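Local coordinates for benzoylformate Decarboxylase (Polynucleobacter necessarius, PDB 4K9Q), which probably decarboxylates benzoylformate to benzaldehyde and carbon dioxide, using thiamine diphosphate and magnesium as cofactors, at residues V17-E28 with P64-G72; Q46-D55 with N77-N88. All blocks are in the same frame, centred on the assembly; numbering follows the deposited sequence.

Contact 1: V17-E28 with P64-G72; sequences VTTVVGNPGSTE and PVIVNIHTG. With TPP (thiamine diphosphate), chain D.
His70 ND1 donates to Glu28 OE1 at 2.8 Å, using the syn lone pair of that oxygen and keeping close to the imidazole plane. The carboxylate stands nearly upright to the ring, brought there by the bend of the Glu28 chain at its second torsion (chi2 67°). Its other oxygen, OE2, takes the Thr27 hydroxyl and a weak, long bond from Thr71 N. Thr71 CG2 lies 3.5 Å above the ring plane, over its centre, while His70 CD2 comes 3.3 Å from C4' of the thiamine diphosphate. A leucine in place of Glu28 would probably leave His70 ND1 without this acceptor and the ring freer to turn beside the cofactor.

Strands 19-22 and 66-69 run parallel: Ile66 N bonds to Thr19 O, Val21 N to Ile66 O, Asn68 N to Val21 O and Asn23 N to Asn68 O. Val20 packs on one face against Ile66 and Asn68; on the other, Val21 CG2 meets Val65 CG1 at 3.9 Å. The loops after the strands thus bring His70 to the aminopyrimidine, and Gly25 to the methylene bridge C7', of a thiamine diphosphate whose diphosphate is held by the second subunit, the intersubunit cofactor site typical of this enzyme family.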
loop_
_atom_site.group_PDB
_atom_site.type_symbol
_atom_site.label_atom_id
_atom_site.label_comp_id
_atom_site.label_asym_id
_atom_site.label_seq_id
_atom_site.Cartn_x
_atom_site.Cartn_y
_atom_site.Cartn_z
ATOM N N VAL A 17 23.673 15.536 -12.726
ATOM C CA VAL A 17 23.070 15.629 -11.401
ATOM C C VAL A 17 24.201 15.429 -10.397
ATOM O O VAL A 17 24.534 14.298 -10.039
ATOM C CB VAL A 17 21.970 14.559 -11.239
ATOM C CG1 VAL A 17 21.380 14.574 -9.827
ATOM C CG2 VAL A 17 20.870 14.790 -12.284
ATOM N N THR A 18 24.814 16.526 -9.966
ATOM C CA THR A 18 26.042 16.414 -9.176
ATOM C C THR A 18 25.965 17.117 -7.817
ATOM O O THR A 18 26.992 17.383 -7.182
ATOM C CB THR A 18 27.279 16.902 -9.968
ATOM O OG1 THR A 18 27.134 18.291 -10.276
ATOM C CG2 THR A 18 27.419 16.113 -11.273
ATOM N N THR A 19 24.747 17.410 -7.373
ATOM C CA THR A 19 24.546 17.929 -6.027
ATOM C C THR A 19 23.773 16.940 -5.170
ATOM O O THR A 19 22.735 16.429 -5.585
ATOM C CB THR A 19 23.813 19.282 -6.020
ATOM O OG1 THR A 19 24.553 20.222 -6.810
ATOM C CG2 THR A 19 23.703 19.815 -4.585
ATOM N N VAL A 20 24.289 16.687 -3.967
ATOM C CA VAL A 20 23.635 15.843 -2.985
ATOM C C VAL A 20 23.348 16.684 -1.742
ATOM O O VAL A 20 24.273 17.221 -1.132
ATOM C CB VAL A 20 24.544 14.655 -2.561
ATOM C CG1 VAL A 20 23.873 13.849 -1.450
ATOM C CG2 VAL A 20 24.900 13.757 -3.761
ATOM N N VAL A 21 22.080 16.825 -1.371
ATOM C CA VAL A 21 21.759 17.432 -0.086
ATOM C C VAL A 21 21.479 16.283 0.882
ATOM O O VAL A 21 20.768 15.339 0.545
ATOM C CB VAL A 21 20.530 18.362 -0.169
ATOM C CG1 VAL A 21 20.382 19.146 1.135
ATOM C CG2 VAL A 21 20.646 19.309 -1.362
ATOM N N GLY A 22 22.056 16.320 2.071
ATOM C CA GLY A 22 21.980 15.143 2.919
ATOM C C GLY A 22 22.054 15.418 4.407
ATOM O O GLY A 22 22.440 16.501 4.856
ATOM N N ASN A 23 21.652 14.415 5.165
ATOM C CA ASN A 23 22.003 14.312 6.568
ATOM C C ASN A 23 22.465 12.868 6.738
ATOM O O ASN A 23 21.684 11.930 6.515
ATOM C CB ASN A 23 20.802 14.630 7.453
ATOM C CG ASN A 23 21.120 14.468 8.931
ATOM O OD1 ASN A 23 20.821 13.434 9.533
ATOM N ND2 ASN A 23 21.732 15.490 9.521
ATOM N N PRO A 24 23.751 12.672 7.062
ATOM C CA PRO A 24 24.351 11.340 6.948
ATOM C C PRO A 24 23.998 10.384 8.094
ATOM O O PRO A 24 23.619 10.820 9.179
ATOM C CB PRO A 24 25.856 11.645 6.951
ATOM C CG PRO A 24 25.974 12.876 7.784
ATOM C CD PRO A 24 24.743 13.693 7.455
ATOM N N GLY A 25 24.123 9.084 7.825
ATOM C CA GLY A 25 23.989 8.049 8.833
ATOM C C GLY A 25 24.890 6.893 8.438
ATOM O O GLY A 25 25.517 6.932 7.381
ATOM N N SER A 26 24.949 5.857 9.272
ATOM C CA SER A 26 25.874 4.756 9.051
ATOM C C SER A 26 25.602 4.041 7.735
ATOM O O SER A 26 26.531 3.606 7.055
ATOM C CB SER A 26 25.816 3.753 10.208
ATOM O OG SER A 26 24.571 3.085 10.236
ATOM N N THR A 27 24.324 3.932 7.379
ATOM C CA THR A 27 23.921 3.188 6.184
ATOM C C THR A 27 24.160 3.956 4.880
ATOM O O THR A 27 23.973 3.408 3.789
ATOM C CB THR A 27 22.438 2.766 6.279
ATOM O OG1 THR A 27 21.645 3.911 6.616
ATOM C CG2 THR A 27 22.263 1.722 7.360
ATOM N N GLU A 28 24.593 5.213 4.997
ATOM C CA GLU A 28 24.926 6.036 3.835
ATOM C C GLU A 28 26.441 6.221 3.662
ATOM O O GLU A 28 26.897 6.754 2.655
ATOM C CB GLU A 28 24.270 7.413 3.946
ATOM C CG GLU A 28 22.738 7.390 3.924
ATOM C CD GLU A 28 22.138 6.724 5.156
ATOM O OE1 GLU A 28 22.516 7.112 6.275
ATOM O OE2 GLU A 28 21.285 5.816 5.014
ATOM N N PRO A 64 17.116 17.506 -11.645
ATOM C CA PRO A 64 17.064 16.822 -10.352
ATOM C C PRO A 64 18.213 17.206 -9.425
ATOM O O PRO A 64 19.288 17.622 -9.860
ATOM C CB PRO A 64 17.172 15.344 -10.738
ATOM C CG PRO A 64 16.668 15.283 -12.158
ATOM C CD PRO A 64 17.162 16.557 -12.771
ATOM N N VAL A 65 17.949 17.064 -8.135
ATOM C CA VAL A 65 18.963 17.136 -7.102
ATOM C C VAL A 65 18.797 15.845 -6.302
ATOM O O VAL A 65 17.682 15.347 -6.159
ATOM C CB VAL A 65 18.752 18.365 -6.194
ATOM C CG1 VAL A 65 19.700 18.301 -4.987
ATOM C CG2 VAL A 65 18.963 19.661 -6.990
ATOM N N ILE A 66 19.896 15.274 -5.822
ATOM C CA ILE A 66 19.819 14.072 -5.002
ATOM C C ILE A 66 19.684 14.429 -3.527
ATOM O O ILE A 66 20.396 15.298 -3.022
ATOM C CB ILE A 66 21.050 13.179 -5.191
ATOM C CG1 ILE A 66 21.063 12.612 -6.614
ATOM C CG2 ILE A 66 21.045 12.053 -4.172
ATOM C CD1 ILE A 66 22.321 11.878 -6.936
ATOM N N VAL A 67 18.739 13.777 -2.860
ATOM C CA VAL A 67 18.605 13.825 -1.415
ATOM C C VAL A 67 19.176 12.503 -0.892
ATOM O O VAL A 67 18.876 11.441 -1.423
ATOM C CB VAL A 67 17.115 13.976 -1.009
ATOM C CG1 VAL A 67 16.902 13.622 0.464
ATOM C CG2 VAL A 67 16.626 15.396 -1.302
ATOM N N ASN A 68 20.027 12.562 0.125
ATOM C CA ASN A 68 20.573 11.345 0.723
ATOM C C ASN A 68 20.311 11.402 2.221
ATOM O O ASN A 68 20.888 12.234 2.927
ATOM C CB ASN A 68 22.072 11.222 0.431
ATOM C CG ASN A 68 22.657 9.889 0.882
ATOM O OD1 ASN A 68 23.645 9.857 1.621
ATOM N ND2 ASN A 68 22.064 8.785 0.427
ATOM N N ILE A 69 19.419 10.537 2.695
ATOM C CA ILE A 69 19.046 10.535 4.101
ATOM C C ILE A 69 19.114 9.138 4.701
ATOM O O ILE A 69 19.351 8.152 3.991
ATOM C CB ILE A 69 17.670 11.192 4.320
ATOM C CG1 ILE A 69 16.578 10.448 3.539
ATOM C CG2 ILE A 69 17.718 12.674 3.923
ATOM C CD1 ILE A 69 15.246 11.203 3.522
ATOM N N HIS A 70 18.917 9.060 6.011
ATOM C CA HIS A 70 19.291 7.868 6.756
ATOM C C HIS A 70 18.114 6.936 6.995
ATOM O O HIS A 70 17.351 7.126 7.934
ATOM C CB HIS A 70 19.897 8.258 8.099
ATOM C CG HIS A 70 20.295 7.086 8.945
ATOM N ND1 HIS A 70 21.185 6.124 8.517
ATOM C CD2 HIS A 70 19.928 6.731 10.199
ATOM C CE1 HIS A 70 21.354 5.229 9.475
ATOM N NE2 HIS A 70 20.610 5.581 10.509
ATOM N N THR A 71 18.009 5.913 6.154
ATOM C CA THR A 71 17.025 4.845 6.311
ATOM C C THR A 71 15.603 5.354 6.650
ATOM O O THR A 71 15.199 6.425 6.183
ATOM C CB THR A 71 17.581 3.721 7.242
ATOM O OG1 THR A 71 16.694 2.592 7.253
ATOM C CG2 THR A 71 17.835 4.216 8.676
ATOM N N GLY A 72 14.824 4.577 7.393
ATOM C CA GLY A 72 13.437 4.937 7.664
ATOM C C GLY A 72 13.320 6.134 8.589
ATOM O O GLY A 72 12.361 6.906 8.504
HETATM N "N1'" TPP D . 19.028 11.088 11.124
HETATM C "C2'" TPP D . 18.120 10.498 11.990
HETATM C CM2 TPP D . 16.713 11.009 12.079
HETATM N "N3'" TPP D . 18.487 9.420 12.773
HETATM C "C4'" TPP D . 19.767 8.928 12.702
HETATM N "N4'" TPP D . 20.110 7.880 13.448
HETATM C "C5'" TPP D . 20.698 9.538 11.861
HETATM C "C6'" TPP D . 20.328 10.612 11.053
HETATM C "C7'" TPP D . 22.103 8.998 11.781
HETATM N N3 TPP D . 22.964 9.226 12.934
HETATM C C2 TPP D . 23.253 8.278 13.902
HETATM S S1 TPP D . 24.263 8.790 15.046
HETATM C C5 TPP D . 24.381 10.242 14.346
HETATM C C4 TPP D . 23.636 10.381 13.179
HETATM C CM4 TPP D . 23.559 11.622 12.325
HETATM C C6 TPP D . 25.297 11.230 15.012
HETATM C C7 TPP D . 24.904 11.630 16.425
HETATM O O7 TPP D . 25.732 12.728 16.733
HETATM P PA TPP D . 25.708 13.420 18.185
HETATM O O1A TPP D . 24.283 13.537 18.643
HETATM O O2A TPP D . 26.376 14.756 18.132
HETATM O O3A TPP D . 26.393 12.331 19.149
HETATM P PB TPP D . 27.940 11.899 19.230
HETATM O O1B TPP D . 28.076 10.667 18.394
HETATM O O2B TPP D . 28.210 11.600 20.688
HETATM O O3B TPP D . 28.831 12.973 18.694
HETATM O O HOH W 1 21.982 18.158 -8.928
HETATM O O HOH W 2 19.131 11.406 7.462
#

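Contact 2: Q46-D55 with N77-N88; sequences QEASVVAIAD and NAMGCLLTAYQN. With TPP (thiamine diphosphate), chain D.
Glu47 starts with CG anti to its carbonyl carbon (chi1 -63°) and bends again at chi2 (85°), which directs its carboxylate to Asn77 and the cofactor. Asn77 ND2 gives Glu47 OE1 a fairly straight bond of 3.0 Å, in the plane of its own amide but from above the carboxylate plane. The other oxygen, Glu47 OE2, lies 2.7 Å from N1' of the thiamine diphosphate, the position of the glutamate that faces the aminopyrimidine in related enzymes. Asn77, whose ND2 also lies 3.3 Å from CM2 of the cofactor, probably helps hold this carboxylate. Gln46 adds a nearly parallel amide, its NE2 3.6 Å from Asn77 CG, while its OE1 caps the helix by accepting from Ala48 N. Water joins Gln46 NE2 to Asn77 O.

The two methyls of Val51 divide their contacts, CG2 on Ala78 CB at 3.6 Å and CG1 on Cys81, whose SG touches both Ala48 CB and Ala52 CB. Asp55 OD2 accepts from Asn88 ND2 (2.9 Å), from a water shared with Cys81 O and from Trp402 NE1; Thr90 and Gln59 hold OD1.

The helix segments 47-55 and 79-88 run almost parallel, their axes 19° apart and 8.1 Å at closest approach. Helix 47-61 lies against strands 19-22 and 66-69, Ile53 meets Pro405 of helix 403-417, and Leu83 packs on Gly72 of the second subunit.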
loop_
_atom_site.group_PDB
_atom_site.type_symbol
_atom_site.label_atom_id
_atom_site.label_comp_id
_atom_site.label_asym_id
_atom_site.label_seq_id
_atom_site.Cartn_x
_atom_site.Cartn_y
_atom_site.Cartn_z
ATOM N N GLN A 46 18.508 18.488 9.815
ATOM C CA GLN A 46 17.293 17.691 9.989
ATOM C C GLN A 46 16.686 17.457 8.606
ATOM O O GLN A 46 16.853 18.287 7.708
ATOM C CB GLN A 46 16.308 18.404 10.927
ATOM C CG GLN A 46 15.317 17.476 11.630
ATOM C CD GLN A 46 13.967 17.406 10.931
ATOM O OE1 GLN A 46 13.772 18.000 9.867
ATOM N NE2 GLN A 46 13.024 16.692 11.540
ATOM N N GLU A 47 16.010 16.323 8.422
ATOM C CA GLU A 47 15.666 15.875 7.081
ATOM C C GLU A 47 14.564 16.663 6.370
ATOM O O GLU A 47 14.512 16.674 5.145
ATOM C CB GLU A 47 15.379 14.370 7.079
ATOM C CG GLU A 47 16.595 13.527 7.462
ATOM C CD GLU A 47 16.782 13.345 8.968
ATOM O OE1 GLU A 47 16.079 14.010 9.771
ATOM O OE2 GLU A 47 17.655 12.527 9.344
ATOM N N ALA A 48 13.686 17.332 7.113
ATOM C CA ALA A 48 12.730 18.218 6.460
ATOM C C ALA A 48 13.508 19.308 5.720
ATOM O O ALA A 48 13.175 19.658 4.584
ATOM C CB ALA A 48 11.761 18.830 7.476
ATOM N N SER A 49 14.554 19.841 6.358
ATOM C CA SER A 49 15.362 20.874 5.708
ATOM C C SER A 49 16.125 20.301 4.512
ATOM O O SER A 49 16.238 20.956 3.479
ATOM C CB SER A 49 16.322 21.541 6.697
ATOM O OG SER A 49 15.617 22.448 7.541
ATOM N N VAL A 50 16.646 19.085 4.654
ATOM C CA VAL A 50 17.357 18.427 3.555
ATOM C C VAL A 50 16.510 18.412 2.275
ATOM O O VAL A 50 16.953 18.849 1.209
ATOM C CB VAL A 50 17.729 16.984 3.919
ATOM C CG1 VAL A 50 18.270 16.250 2.694
ATOM C CG2 VAL A 50 18.758 16.966 5.071
ATOM N N VAL A 51 15.280 17.929 2.397
ATOM C CA VAL A 51 14.402 17.810 1.240
ATOM C C VAL A 51 14.022 19.189 0.687
ATOM O O VAL A 51 14.062 19.409 -0.525
ATOM C CB VAL A 51 13.158 16.981 1.580
ATOM C CG1 VAL A 51 12.124 17.042 0.439
ATOM C CG2 VAL A 51 13.572 15.533 1.835
ATOM N N ALA A 52 13.674 20.122 1.566
ATOM C CA ALA A 52 13.266 21.451 1.093
ATOM C C ALA A 52 14.405 22.239 0.417
ATOM O O ALA A 52 14.182 22.947 -0.559
ATOM C CB ALA A 52 12.624 22.259 2.229
ATOM N N ILE A 53 15.617 22.125 0.948
ATOM C CA ILE A 53 16.792 22.738 0.317
ATOM C C ILE A 53 16.966 22.169 -1.097
ATOM O O ILE A 53 17.150 22.909 -2.076
ATOM C CB ILE A 53 18.048 22.488 1.167
ATOM C CG1 ILE A 53 17.951 23.276 2.479
ATOM C CG2 ILE A 53 19.315 22.895 0.408
ATOM C CD1 ILE A 53 19.044 22.903 3.490
ATOM N N ALA A 54 16.917 20.847 -1.208
ATOM C CA ALA A 54 17.018 20.199 -2.511
ATOM C C ALA A 54 15.905 20.656 -3.464
ATOM O O ALA A 54 16.140 20.873 -4.649
ATOM C CB ALA A 54 17.005 18.676 -2.351
ATOM N N ASP A 55 14.698 20.804 -2.933
ATOM C CA ASP A 55 13.535 21.238 -3.707
ATOM C C ASP A 55 13.808 22.639 -4.270
ATOM O O ASP A 55 13.735 22.860 -5.480
ATOM C CB ASP A 55 12.294 21.224 -2.800
ATOM C CG ASP A 55 10.987 21.356 -3.565
ATOM O OD1 ASP A 55 11.001 21.779 -4.733
ATOM O OD2 ASP A 55 9.924 21.052 -2.971
ATOM N N ASN A 77 11.372 11.712 9.014
ATOM C CA ASN A 77 11.482 13.140 9.318
ATOM C C ASN A 77 11.226 14.013 8.093
ATOM O O ASN A 77 10.843 15.190 8.218
ATOM C CB ASN A 77 12.861 13.468 9.898
ATOM C CG ASN A 77 12.989 13.081 11.360
ATOM O OD1 ASN A 77 12.003 12.716 12.005
ATOM N ND2 ASN A 77 14.204 13.167 11.894
ATOM N N ALA A 78 11.477 13.449 6.911
ATOM C CA ALA A 78 11.345 14.192 5.660
ATOM C C ALA A 78 9.961 14.161 4.999
ATOM O O ALA A 78 9.766 14.827 3.982
ATOM C CB ALA A 78 12.392 13.705 4.654
ATOM N N MET A 79 9.017 13.388 5.529
ATOM C CA MET A 79 7.796 13.102 4.762
ATOM C C MET A 79 6.899 14.315 4.465
ATOM O O MET A 79 6.205 14.344 3.432
ATOM C CB MET A 79 6.977 11.958 5.387
ATOM C CG MET A 79 7.527 10.578 5.098
ATOM S SD MET A 79 7.652 10.204 3.336
ATOM C CE MET A 79 6.010 10.593 2.735
ATOM N N GLY A 80 6.884 15.297 5.365
ATOM C CA GLY A 80 6.094 16.500 5.140
ATOM C C GLY A 80 6.650 17.300 3.966
ATOM O O GLY A 80 5.921 17.729 3.070
ATOM N N CYS A 81 7.958 17.498 3.950
ATOM C CA CYS A 81 8.557 18.199 2.830
ATOM C C CYS A 81 8.540 17.371 1.538
ATOM O O CYS A 81 8.532 17.928 0.453
ATOM C CB CYS A 81 9.950 18.714 3.187
ATOM S SG CYS A 81 9.815 20.192 4.234
ATOM N N LEU A 82 8.498 16.049 1.650
ATOM C CA LEU A 82 8.391 15.222 0.455
ATOM C C LEU A 82 6.993 15.379 -0.170
ATOM O O LEU A 82 6.861 15.529 -1.376
ATOM C CB LEU A 82 8.705 13.764 0.783
ATOM C CG LEU A 82 8.632 12.805 -0.408
ATOM C CD1 LEU A 82 9.474 13.317 -1.562
ATOM C CD2 LEU A 82 9.107 11.421 0.029
ATOM N N LEU A 83 5.951 15.367 0.663
ATOM C CA LEU A 83 4.606 15.682 0.193
ATOM C C LEU A 83 4.655 16.999 -0.584
ATOM O O LEU A 83 4.119 17.116 -1.686
ATOM C CB LEU A 83 3.641 15.776 1.387
ATOM C CG LEU A 83 2.149 16.071 1.193
ATOM C CD1 LEU A 83 1.366 15.699 2.449
ATOM C CD2 LEU A 83 1.915 17.539 0.860
ATOM N N THR A 84 5.329 17.997 -0.024
ATOM C CA THR A 84 5.378 19.301 -0.668
ATOM C C THR A 84 6.150 19.260 -1.997
ATOM O O THR A 84 5.718 19.851 -2.992
ATOM C CB THR A 84 5.946 20.347 0.289
ATOM O OG1 THR A 84 5.078 20.444 1.431
ATOM C CG2 THR A 84 6.075 21.709 -0.401
ATOM N N ALA A 85 7.274 18.546 -2.027
ATOM C CA ALA A 85 8.019 18.386 -3.286
ATOM C C ALA A 85 7.142 17.734 -4.363
ATOM O O ALA A 85 7.186 18.110 -5.535
ATOM C CB ALA A 85 9.277 17.563 -3.060
ATOM N N TYR A 86 6.342 16.751 -3.962
ATOM C CA TYR A 86 5.440 16.077 -4.884
ATOM C C TYR A 86 4.427 17.072 -5.457
ATOM O O TYR A 86 4.208 17.113 -6.667
ATOM C CB TYR A 86 4.715 14.931 -4.163
ATOM C CG TYR A 86 3.865 14.070 -5.054
ATOM C CD1 TYR A 86 2.526 14.386 -5.280
ATOM C CD2 TYR A 86 4.397 12.927 -5.664
ATOM C CE1 TYR A 86 1.728 13.582 -6.098
ATOM C CE2 TYR A 86 3.609 12.126 -6.485
ATOM C CZ TYR A 86 2.283 12.458 -6.692
ATOM O OH TYR A 86 1.501 11.665 -7.498
ATOM N N GLN A 87 3.813 17.884 -4.600
ATOM C CA GLN A 87 2.806 18.830 -5.079
ATOM C C GLN A 87 3.422 20.007 -5.855
ATOM O O GLN A 87 2.773 20.587 -6.721
ATOM C CB GLN A 87 1.884 19.284 -3.928
ATOM C CG GLN A 87 1.101 18.095 -3.348
ATOM C CD GLN A 87 -0.059 18.484 -2.463
ATOM O OE1 GLN A 87 -0.002 19.483 -1.751
ATOM N NE2 GLN A 87 -1.127 17.681 -2.498
ATOM N N ASN A 88 4.684 20.318 -5.562
ATOM C CA ASN A 88 5.467 21.314 -6.316
ATOM C C ASN A 88 5.864 20.774 -7.699
ATOM O O ASN A 88 6.320 21.537 -8.563
ATOM C CB ASN A 88 6.768 21.650 -5.575
ATOM C CG ASN A 88 6.574 22.607 -4.405
ATOM O OD1 ASN A 88 5.531 23.258 -4.259
ATOM N ND2 ASN A 88 7.603 22.706 -3.563
HETATM N "N1'" TPP D . 19.028 11.088 11.124
HETATM C "C2'" TPP D . 18.120 10.498 11.990
HETATM C CM2 TPP D . 16.713 11.009 12.079
HETATM N "N3'" TPP D . 18.487 9.420 12.773
HETATM C "C4'" TPP D . 19.767 8.928 12.702
HETATM N "N4'" TPP D . 20.110 7.880 13.448
HETATM C "C5'" TPP D . 20.698 9.538 11.861
HETATM C "C6'" TPP D . 20.328 10.612 11.053
HETATM C "C7'" TPP D . 22.103 8.998 11.781
HETATM N N3 TPP D . 22.964 9.226 12.934
HETATM C C2 TPP D . 23.253 8.278 13.902
HETATM S S1 TPP D . 24.263 8.790 15.046
HETATM C C5 TPP D . 24.381 10.242 14.346
HETATM C C4 TPP D . 23.636 10.381 13.179
HETATM C CM4 TPP D . 23.559 11.622 12.325
HETATM C C6 TPP D . 25.297 11.230 15.012
HETATM C C7 TPP D . 24.904 11.630 16.425
HETATM O O7 TPP D . 25.732 12.728 16.733
HETATM P PA TPP D . 25.708 13.420 18.185
HETATM O O1A TPP D . 24.283 13.537 18.643
HETATM O O2A TPP D . 26.376 14.756 18.132
HETATM O O3A TPP D . 26.393 12.331 19.149
HETATM P PB TPP D . 27.940 11.899 19.230
HETATM O O1B TPP D . 28.076 10.667 18.394
HETATM O O2B TPP D . 28.210 11.600 20.688
HETATM O O3B TPP D . 28.831 12.973 18.694
HETATM O O HOH W 3 10.204 16.363 10.709
HETATM O O HOH W 4 10.456 19.728 -0.516
#

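How the contacts relate
Both contacts belong to the N-terminal thiamine diphosphate-binding domain, their centres about 12 Å apart. Their segments alternate along the chain: 17-28, 46-55, 64-72, 77-88. Contact 1 pairs two neighbouring strands of the parallel sheet, and contact 2 pairs two helices, of which helix 47-61 leads on to strand 66-69. They meet where that helix covers the sheet: Val50 CG1 lies 3.4 Å from Val21 O, and Ala54 CB 3.5 Å from Val67 CG2. Near the cofactor, His70 from one contact and Glu47 from the other converge on the same thiamine diphosphate, so sheet and helix layers together shape this subunit's half of a site completed by the second subunit.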